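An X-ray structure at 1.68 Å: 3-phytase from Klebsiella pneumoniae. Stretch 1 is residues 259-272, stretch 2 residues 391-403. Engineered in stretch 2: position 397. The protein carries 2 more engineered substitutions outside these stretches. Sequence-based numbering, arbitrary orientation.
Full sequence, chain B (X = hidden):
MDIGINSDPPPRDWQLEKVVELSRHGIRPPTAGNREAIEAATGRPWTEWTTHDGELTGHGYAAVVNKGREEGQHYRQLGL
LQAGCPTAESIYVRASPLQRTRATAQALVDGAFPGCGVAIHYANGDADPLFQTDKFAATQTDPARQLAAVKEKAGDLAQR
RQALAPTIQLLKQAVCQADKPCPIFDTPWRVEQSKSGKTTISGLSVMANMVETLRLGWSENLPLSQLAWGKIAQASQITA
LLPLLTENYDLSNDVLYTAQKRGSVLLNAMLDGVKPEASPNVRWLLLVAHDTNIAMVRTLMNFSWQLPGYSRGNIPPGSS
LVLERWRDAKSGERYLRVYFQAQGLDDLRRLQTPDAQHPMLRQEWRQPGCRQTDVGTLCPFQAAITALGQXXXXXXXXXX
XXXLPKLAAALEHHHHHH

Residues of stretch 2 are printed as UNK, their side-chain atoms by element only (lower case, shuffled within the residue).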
ATOM      1  N   ALA B 259     -32.165   4.341 -35.393  1.00 18.75           N
ATOM      2  CA  ALA B 259     -31.135   5.029 -34.597  1.00 18.53           C
ATOM      3  C   ALA B 259     -31.526   6.491 -34.359  1.00 19.98           C
ATOM      4  O   ALA B 259     -31.296   7.041 -33.281  1.00 20.70           O
ATOM      5  CB  ALA B 259     -29.792   4.940 -35.286  1.00 17.93           C
ATOM      6  N   GLN B 260     -32.127   7.124 -35.361  1.00 19.63           N
ATOM      7  CA  GLN B 260     -32.572   8.511 -35.214  1.00 19.36           C
ATOM      8  C   GLN B 260     -33.683   8.635 -34.174  1.00 19.44           C
ATOM      9  O   GLN B 260     -33.643   9.507 -33.310  1.00 19.44           O
ATOM     10  CB  GLN B 260     -33.016   9.071 -36.572  1.00 18.70           C
ATOM     11  CG  GLN B 260     -31.860   9.407 -37.485  1.00 19.67           C
ATOM     12  CD  GLN B 260     -32.318   9.913 -38.834  1.00 26.01           C
ATOM     13  OE1 GLN B 260     -33.226   9.341 -39.446  1.00 26.19           O
ATOM     14  NE2 GLN B 260     -31.666  10.957 -39.327  1.00 25.55           N
ATOM     15  N   LYS B 261     -34.678   7.750 -34.241  1.00 19.73           N
ATOM     16  CA  LYS B 261     -35.781   7.801 -33.283  1.00 20.48           C
ATOM     17  C   LYS B 261     -35.355   7.472 -31.857  1.00 20.46           C
ATOM     18  O   LYS B 261     -35.773   8.126 -30.902  1.00 19.94           O
ATOM     19  CB  LYS B 261     -36.938   6.865 -33.691  1.00 20.43           C
ATOM     20  CG  LYS B 261     -37.727   7.373 -34.899  1.00 22.91           C
ATOM     21  CD  LYS B 261     -38.341   8.763 -34.678  1.00 24.67           C
ATOM     22  CE  LYS B 261     -39.214   8.852 -33.411  1.00 27.18           C
ATOM     23  NZ  LYS B 261     -39.744  10.236 -33.181  1.00 27.77           N
ATOM     24  N   ARG B 262     -34.525   6.442 -31.719  1.00 20.67           N
ATOM     25  CA  ARG B 262     -34.253   5.890 -30.401  1.00 19.92           C
ATOM     26  C   ARG B 262     -32.895   6.277 -29.788  1.00 19.14           C
ATOM     27  O   ARG B 262     -32.692   6.057 -28.602  1.00 18.97           O
ATOM     28  CB  ARG B 262     -34.429   4.365 -30.421  1.00 20.75           C
ATOM     29  CG  ARG B 262     -35.895   3.898 -30.594  1.00 24.85           C
ATOM     30  CD  ARG B 262     -36.042   2.431 -30.240  1.00 33.29           C
ATOM     31  NE  ARG B 262     -35.859   2.204 -28.809  1.00 41.52           N
ATOM     32  CZ  ARG B 262     -35.264   1.140 -28.273  1.00 43.73           C
ATOM     33  NH1 ARG B 262     -34.763   0.183 -29.048  1.00 45.68           N
ATOM     34  NH2 ARG B 262     -35.148   1.047 -26.953  1.00 47.06           N
ATOM     35  N   GLY B 263     -31.997   6.836 -30.591  1.00 17.93           N
ATOM     36  CA  GLY B 263     -30.672   7.248 -30.133  1.00 18.76           C
ATOM     37  C   GLY B 263     -30.362   8.738 -30.158  1.00 18.76           C
ATOM     38  O   GLY B 263     -29.344   9.157 -29.600  1.00 18.41           O
ATOM     39  N   SER B 264     -31.200   9.558 -30.805  1.00 16.86           N
ATOM     40  CA  SER B 264     -30.900  10.997 -30.892  1.00 16.50           C
ATOM     41  C   SER B 264     -30.830  11.689 -29.538  1.00 15.22           C
ATOM     42  O   SER B 264     -30.001  12.568 -29.342  1.00 16.38           O
ATOM     43  CB  SER B 264     -31.911  11.737 -31.780  1.00 18.40           C
ATOM     44  OG  SER B 264     -31.736  11.375 -33.142  1.00 17.98           O
ATOM     45  N   VAL B 265     -31.704  11.296 -28.617  1.00 15.94           N
ATOM     46  CA  VAL B 265     -31.751  11.912 -27.285  1.00 16.53           C
ATOM     47  C   VAL B 265     -30.419  11.703 -26.536  1.00 16.96           C
ATOM     48  O   VAL B 265     -29.932  12.603 -25.844  1.00 18.03           O
ATOM     49  CB  VAL B 265     -32.976  11.401 -26.491  1.00 17.59           C
ATOM     50  CG1 VAL B 265     -32.871   9.896 -26.208  1.00 17.40           C
ATOM     51  CG2 VAL B 265     -33.217  12.212 -25.228  1.00 19.89           C
ATOM     52  N   LEU B 266     -29.819  10.530 -26.738  1.00 15.45           N
ATOM     53  CA  LEU B 266     -28.588  10.168 -26.035  1.00 16.06           C
ATOM     54  C   LEU B 266     -27.384  10.813 -26.691  1.00 15.87           C
ATOM     55  O   LEU B 266     -26.512  11.370 -26.010  1.00 16.44           O
ATOM     56  CB  LEU B 266     -28.433   8.632 -26.001  1.00 15.63           C
ATOM     57  CG  LEU B 266     -27.184   8.043 -25.324  1.00 16.21           C
ATOM     58  CD1 LEU B 266     -26.965   8.595 -23.889  1.00 17.07           C
ATOM     59  CD2 LEU B 266     -27.287   6.504 -25.309  1.00 16.88           C
ATOM     60  N   LEU B 267     -27.296  10.759 -28.011  1.00 16.03           N
ATOM     61  CA  LEU B 267     -26.164  11.431 -28.632  1.00 15.49           C
ATOM     62  C   LEU B 267     -26.230  12.923 -28.316  1.00 17.00           C
ATOM     63  O   LEU B 267     -25.207  13.538 -27.993  1.00 15.65           O
ATOM     64  CB  LEU B 267     -26.094  11.188 -30.143  1.00 17.33           C
ATOM     65  CG  LEU B 267     -24.968  11.961 -30.869  1.00 15.72           C
ATOM     66  CD1 LEU B 267     -23.569  11.622 -30.338  1.00 17.84           C
ATOM     67  CD2 LEU B 267     -24.992  11.670 -32.363  1.00 18.64           C
ATOM     68  N   ASN B 268     -27.421  13.506 -28.409  1.00 15.89           N
ATOM     69  CA  ASN B 268     -27.562  14.921 -28.071  1.00 17.53           C
ATOM     70  C   ASN B 268     -27.052  15.273 -26.658  1.00 17.67           C
ATOM     71  O   ASN B 268     -26.349  16.303 -26.473  1.00 18.67           O
ATOM     72  CB  ASN B 268     -29.009  15.369 -28.233  1.00 17.31           C
ATOM     73  CG  ASN B 268     -29.155  16.860 -28.087  1.00 19.07           C
ATOM     74  OD1 ASN B 268     -28.531  17.639 -28.825  1.00 20.14           O
ATOM     75  ND2 ASN B 268     -29.955  17.271 -27.122  1.00 20.08           N
ATOM     76  N   ALA B 269     -27.430  14.437 -25.686  1.00 16.79           N
ATOM     77  CA  ALA B 269     -27.020  14.585 -24.281  1.00 16.80           C
ATOM     78  C   ALA B 269     -25.504  14.482 -24.142  1.00 16.70           C
ATOM     79  O   ALA B 269     -24.874  15.237 -23.364  1.00 15.79           O
ATOM     80  CB  ALA B 269     -27.708  13.560 -23.399  1.00 18.12           C
ATOM     81  N   MET B 270     -24.916  13.555 -24.894  1.00 15.72           N
ATOM     82  CA  MET B 270     -23.462  13.332 -24.871  1.00 15.74           C
ATOM     83  C   MET B 270     -22.682  14.488 -25.479  1.00 15.77           C
ATOM     84  O   MET B 270     -21.673  14.916 -24.912  1.00 17.21           O
ATOM     85  CB  MET B 270     -23.103  11.999 -25.569  1.00 15.57           C
ATOM     86  CG  MET B 270     -23.491  10.758 -24.769  1.00 18.04           C
ATOM     87  SD  MET B 270     -23.281   9.269 -25.764  1.00 18.11           S
ATOM     88  CE  MET B 270     -21.501   9.168 -25.933  1.00 17.08           C
ATOM     89  N   LEU B 271     -23.124  14.986 -26.638  1.00 15.22           N
ATOM     90  CA  LEU B 271     -22.459  16.142 -27.272  1.00 15.47           C
ATOM     91  C   LEU B 271     -22.576  17.428 -26.418  1.00 16.20           C
ATOM     92  O   LEU B 271     -21.600  18.169 -26.260  1.00 16.63           O
ATOM     93  CB  LEU B 271     -22.999  16.412 -28.681  1.00 16.26           C
ATOM     94  CG  LEU B 271     -22.768  15.294 -29.705  1.00 13.27           C
ATOM     95  CD1 LEU B 271     -23.555  15.626 -30.944  1.00 18.00           C
ATOM     96  CD2 LEU B 271     -21.256  15.158 -29.997  1.00 17.31           C
ATOM     97  N   ASP B 272     -23.760  17.668 -25.856  1.00 16.64           N
ATOM     98  CA  ASP B 272     -23.959  18.771 -24.917  1.00 18.28           C
ATOM     99  C   ASP B 272     -23.092  18.561 -23.677  1.00 17.75           C
ATOM    100  O   ASP B 272     -22.540  19.519 -23.131  1.00 18.46           O
ATOM    101  CB  ASP B 272     -25.430  18.865 -24.522  1.00 19.55           C
ATOM    102  CG  ASP B 272     -26.263  19.594 -25.568  1.00 24.76           C
ATOM    103  OD1 ASP B 272     -25.677  20.166 -26.523  1.00 27.68           O
ATOM    104  OD2 ASP B 272     -27.504  19.618 -25.418  1.00 28.45           O
ATOM    105  N   UNK B 391     -26.859  13.774 -38.098  1.00 22.66           N
ATOM    106  CA  UNK B 391     -27.937  12.821 -38.310  1.00 21.61           C
ATOM    107  C   UNK B 391     -28.933  12.838 -37.170  1.00 21.24           C
ATOM    108  O   UNK B 391     -29.889  12.078 -37.199  1.00 21.30           O
ATOM    109  c   UNK B 391     -26.621  11.137 -39.759  1.00 22.47           C
ATOM    110  n   UNK B 391     -25.166   7.105 -40.469  1.00 29.94           N
ATOM    111  c   UNK B 391     -27.391  11.391 -38.472  1.00 21.17           C
ATOM    112  n   UNK B 391     -25.732   9.270 -41.098  1.00 29.80           N
ATOM    113  c   UNK B 391     -25.386   8.019 -41.412  1.00 33.55           C
ATOM    114  n   UNK B 391     -25.249   7.677 -42.689  1.00 34.16           N
ATOM    115  c   UNK B 391     -25.933   9.768 -39.741  1.00 25.37           C
ATOM    116  N   UNK B 392     -28.732  13.703 -36.173  1.00 20.76           N
ATOM    117  CA  UNK B 392     -29.689  13.812 -35.062  1.00 21.94           C
ATOM    118  C   UNK B 392     -31.047  14.250 -35.624  1.00 22.43           C
ATOM    119  O   UNK B 392     -31.112  15.157 -36.454  1.00 23.06           O
ATOM    120  c   UNK B 392     -29.199  14.806 -33.977  1.00 21.48           C
ATOM    121  c   UNK B 392     -30.348  15.252 -33.049  1.00 21.67           C
ATOM    122  c   UNK B 392     -28.061  14.160 -33.161  1.00 22.57           C
ATOM    123  c   UNK B 392     -27.190  15.148 -32.352  1.00 23.62           C
ATOM    124  N   UNK B 393     -32.106  13.574 -35.185  1.00 23.47           N
ATOM    125  CA  UNK B 393     -33.466  13.977 -35.486  1.00 24.47           C
ATOM    126  C   UNK B 393     -33.912  14.837 -34.318  1.00 24.92           C
ATOM    127  O   UNK B 393     -34.167  14.325 -33.221  1.00 24.83           O
ATOM    128  o   UNK B 393     -36.737  12.790 -35.226  1.00 29.04           O
ATOM    129  c   UNK B 393     -34.380  12.748 -35.628  1.00 24.71           C
ATOM    130  c   UNK B 393     -35.805  13.137 -35.985  1.00 26.08           C
ATOM    131  o   UNK B 393     -35.979  13.804 -37.018  1.00 27.74           O
ATOM    132  N   UNK B 394     -33.997  16.150 -34.544  1.00 24.97           N
ATOM    133  CA  UNK B 394     -34.257  17.096 -33.454  1.00 25.76           C
ATOM    134  C   UNK B 394     -35.547  16.853 -32.662  1.00 25.80           C
ATOM    135  O   UNK B 394     -35.512  16.881 -31.432  1.00 25.55           O
ATOM    136  n   UNK B 394     -29.578  18.657 -31.474  1.00 33.26           N
ATOM    137  c   UNK B 394     -29.359  18.848 -32.772  1.00 34.49           C
ATOM    138  n   UNK B 394     -30.382  19.049 -33.599  1.00 33.59           N
ATOM    139  n   UNK B 394     -28.124  18.814 -33.248  1.00 35.66           N
ATOM    140  c   UNK B 394     -34.139  18.551 -33.921  1.00 26.67           C
ATOM    141  c   UNK B 394     -32.734  18.937 -34.381  1.00 28.38           C
ATOM    142  c   UNK B 394     -31.781  19.102 -33.183  1.00 31.18           C
ATOM    143  N   UNK B 395     -36.683  16.573 -33.341  1.00 26.12           N
ATOM    144  CA  UNK B 395     -37.885  16.222 -32.571  1.00 26.19           C
ATOM    145  C   UNK B 395     -37.706  15.009 -31.656  1.00 25.07           C
ATOM    146  O   UNK B 395     -38.440  14.876 -30.681  1.00 26.00           O
ATOM    147  c   UNK B 395     -38.930  15.910 -33.657  1.00 26.34           C
ATOM    148  c   UNK B 395     -38.446  16.655 -34.867  1.00 27.12           C
ATOM    149  c   UNK B 395     -36.946  16.597 -34.795  1.00 26.55           C
ATOM    150  N   UNK B 396     -36.758  14.130 -31.988  1.00 24.17           N
ATOM    151  CA  UNK B 396     -36.469  12.939 -31.195  1.00 23.80           C
ATOM    152  C   UNK B 396     -35.358  13.192 -30.177  1.00 22.97           C
ATOM    153  O   UNK B 396     -34.903  12.263 -29.520  1.00 22.49           O
ATOM    154  c   UNK B 396     -36.054  11.774 -32.087  1.00 24.75           C
ATOM    155  o   UNK B 396     -37.053  11.487 -33.052  1.00 25.86           O
ATOM    156  N   UNK B 397     -34.967  14.454 -30.020  1.00 21.34           N
ATOM    157  CA  UNK B 397     -33.867  14.785 -29.123  1.00 21.80           C
ATOM    158  C   UNK B 397     -34.249  15.838 -28.087  1.00 22.22           C
ATOM    159  O   UNK B 397     -33.635  16.895 -28.062  1.00 22.30           O
ATOM    160  c   UNK B 397     -32.643  15.248 -29.958  1.00 21.38           C
ATOM    161  N   UNK B 398     -35.235  15.536 -27.213  1.00 22.54           N
ATOM    162  CA  UNK B 398     -35.621  16.510 -26.201  1.00 23.51           C
ATOM    163  C   UNK B 398     -34.500  16.691 -25.180  1.00 24.71           C
ATOM    164  O   UNK B 398     -33.689  15.777 -24.980  1.00 22.95           O
ATOM    165  c   UNK B 398     -36.833  15.855 -25.520  1.00 23.65           C
ATOM    166  c   UNK B 398     -36.626  14.392 -25.707  1.00 24.81           C
ATOM    167  c   UNK B 398     -35.990  14.273 -27.070  1.00 23.33           C
ATOM    168  N   UNK B 399     -34.445  17.865 -24.558  1.00 25.45           N
ATOM    169  CA  UNK B 399     -33.477  18.102 -23.492  1.00 25.26           C
ATOM    170  C   UNK B 399     -33.786  17.185 -22.309  1.00 25.21           C
ATOM    171  O   UNK B 399     -34.953  16.984 -21.953  1.00 24.93           O
ATOM    172  c   UNK B 399     -33.521  19.555 -23.052  1.00 27.25           C
ATOM    173  N   UNK B 400     -32.735  16.634 -21.699  1.00 22.80           N
ATOM    174  CA  UNK B 400     -32.877  15.785 -20.529  1.00 23.28           C
ATOM    175  C   UNK B 400     -31.982  16.436 -19.490  1.00 21.82           C
ATOM    176  O   UNK B 400     -30.846  16.752 -19.796  1.00 21.76           O
ATOM    177  c   UNK B 400     -32.361  14.342 -20.806  1.00 23.91           C
ATOM    178  c   UNK B 400     -33.195  13.675 -21.890  1.00 25.47           C
ATOM    179  c   UNK B 400     -32.355  13.480 -19.525  1.00 24.81           C
ATOM    180  N   UNK B 401     -32.501  16.658 -18.288  1.00 20.92           N
ATOM    181  CA  UNK B 401     -31.650  17.062 -17.155  1.00 20.23           C
ATOM    182  C   UNK B 401     -30.736  15.875 -16.841  1.00 19.71           C
ATOM    183  O   UNK B 401     -31.226  14.816 -16.425  1.00 20.34           O
ATOM    184  c   UNK B 401     -32.494  17.366 -15.943  1.00 20.90           C
ATOM    185  N   UNK B 402     -29.423  16.062 -16.990  1.00 18.85           N
ATOM    186  CA  UNK B 402     -28.457  14.979 -16.748  1.00 18.81           C
ATOM    187  C   UNK B 402     -28.387  14.574 -15.279  1.00 18.97           C
ATOM    188  O   UNK B 402     -28.277  13.383 -14.947  1.00 16.47           O
ATOM    189  c   UNK B 402     -26.046  14.252 -17.179  1.00 19.24           C
ATOM    190  s   UNK B 402     -26.512  12.697 -18.013  1.00 18.50           S
ATOM    191  c   UNK B 402     -27.067  15.368 -17.291  1.00 18.92           C
ATOM    192  c   UNK B 402     -26.526  13.243 -19.717  1.00 18.98           C
ATOM    193  N   UNK B 403     -28.471  15.554 -14.386  1.00 18.51           N
ATOM    194  CA  UNK B 403     -28.522  15.233 -12.969  1.00 20.11           C
ATOM    195  C   UNK B 403     -29.920  14.781 -12.584  1.00 22.29           C
ATOM    196  O   UNK B 403     -30.859  15.583 -12.564  1.00 22.32           O
ATOM    197  c   UNK B 403     -28.180  15.976 -10.589  1.00 21.66           C
ATOM    198  c   UNK B 403     -28.084  16.402 -12.069  1.00 20.86           C
ATOM    199  c   UNK B 403     -26.660  16.816 -12.413  1.00 19.63           C
TER
HETATM  200  O   HOH W   1     -33.945   9.620 -29.465  1.00 20.87           O
HETATM  201  O   HOH W   2     -31.015  15.190 -25.239  1.00 22.72           O

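Position 391 carries three carbons, a nitrogen, then a carbon bearing two more nitrogens, a guanidinium whose end leads away from the helix. It is Arg391, and its useful atom is in the backbone: Gln260 NE2 donates to Arg391 O at 3.0 Å.

Position 392 has four carbons, forked at the first, with one arm two carbons long. That is Ile392. Its CA-to-CB bond points away, yet its long arm returns to the helix, CD1 lying 3.9 Å from Leu271 CD1 and CG1 4.0 Å from Leu267 CD2.

Position 393 shows two carbons, the second holding two oxygens, and its CB sits 4.0 Å from Gln260 CB. A carboxylate this short is Asp393. Its backbone N donates to Ser264 OG at 3.0 Å, and that hydroxyl in turn donates to Gln260 O at 2.7 Å.

Position 394 has a second guanidinium on three carbons, starting away from the helix and coming back at its end. This is Arg394; NH1 donates to Asn268 OD1 at 3.0 Å, with the oxygen near the guanidinium plane.

At 395 three carbons close a ring onto the backbone N, so it is Pro395, exposed and without a contact to the helix.

Position 396 holds one carbon and one oxygen, pointing toward the helix: Ser396. Its OG accepts from Lys261 NZ at 3.0 Å and donates to Asp393 OD2 at 2.6 Å, linking the lysine to an acid that lies beyond salt-bridge range.

Position 397 has a single carbon, CB, 3.8 Å from Ser264 O. It is Ala397, an engineered residue; its CA comes within 4.0 Å of Val265 CA.

Another three-carbon ring marks 398 as Pro398, its CD 3.9 Å from Val265 CG2. Position 399, one carbon pointing away, is Ala399.

At 400 one carbon carries two more: Val400, whose CG2 meets Val265 CG2 at 3.6 Å. The lone carbon at 401 is out of reach, Ala401. Position 402, an unbranched run of two carbons, sulfur and carbon, is Met402, its CE 3.9 Å from Ala269 CB. The forked three carbons of 403 make Val403, also out of reach.

The contact works by giving a mostly irregular chain polar anchors and apolar packing along one helix. Where the helix kinks, Val265 N lacks a bond to the turn before; water 1 accepts from it at 2.9 Å and donates to Lys261 O and Ser396 O, each at 2.8 Å. Water 2 similarly joins Val265 O, Asn268 ND2 and Pro398 O.

Stretch 2 (391-403) RIDRPSAPAVAMV
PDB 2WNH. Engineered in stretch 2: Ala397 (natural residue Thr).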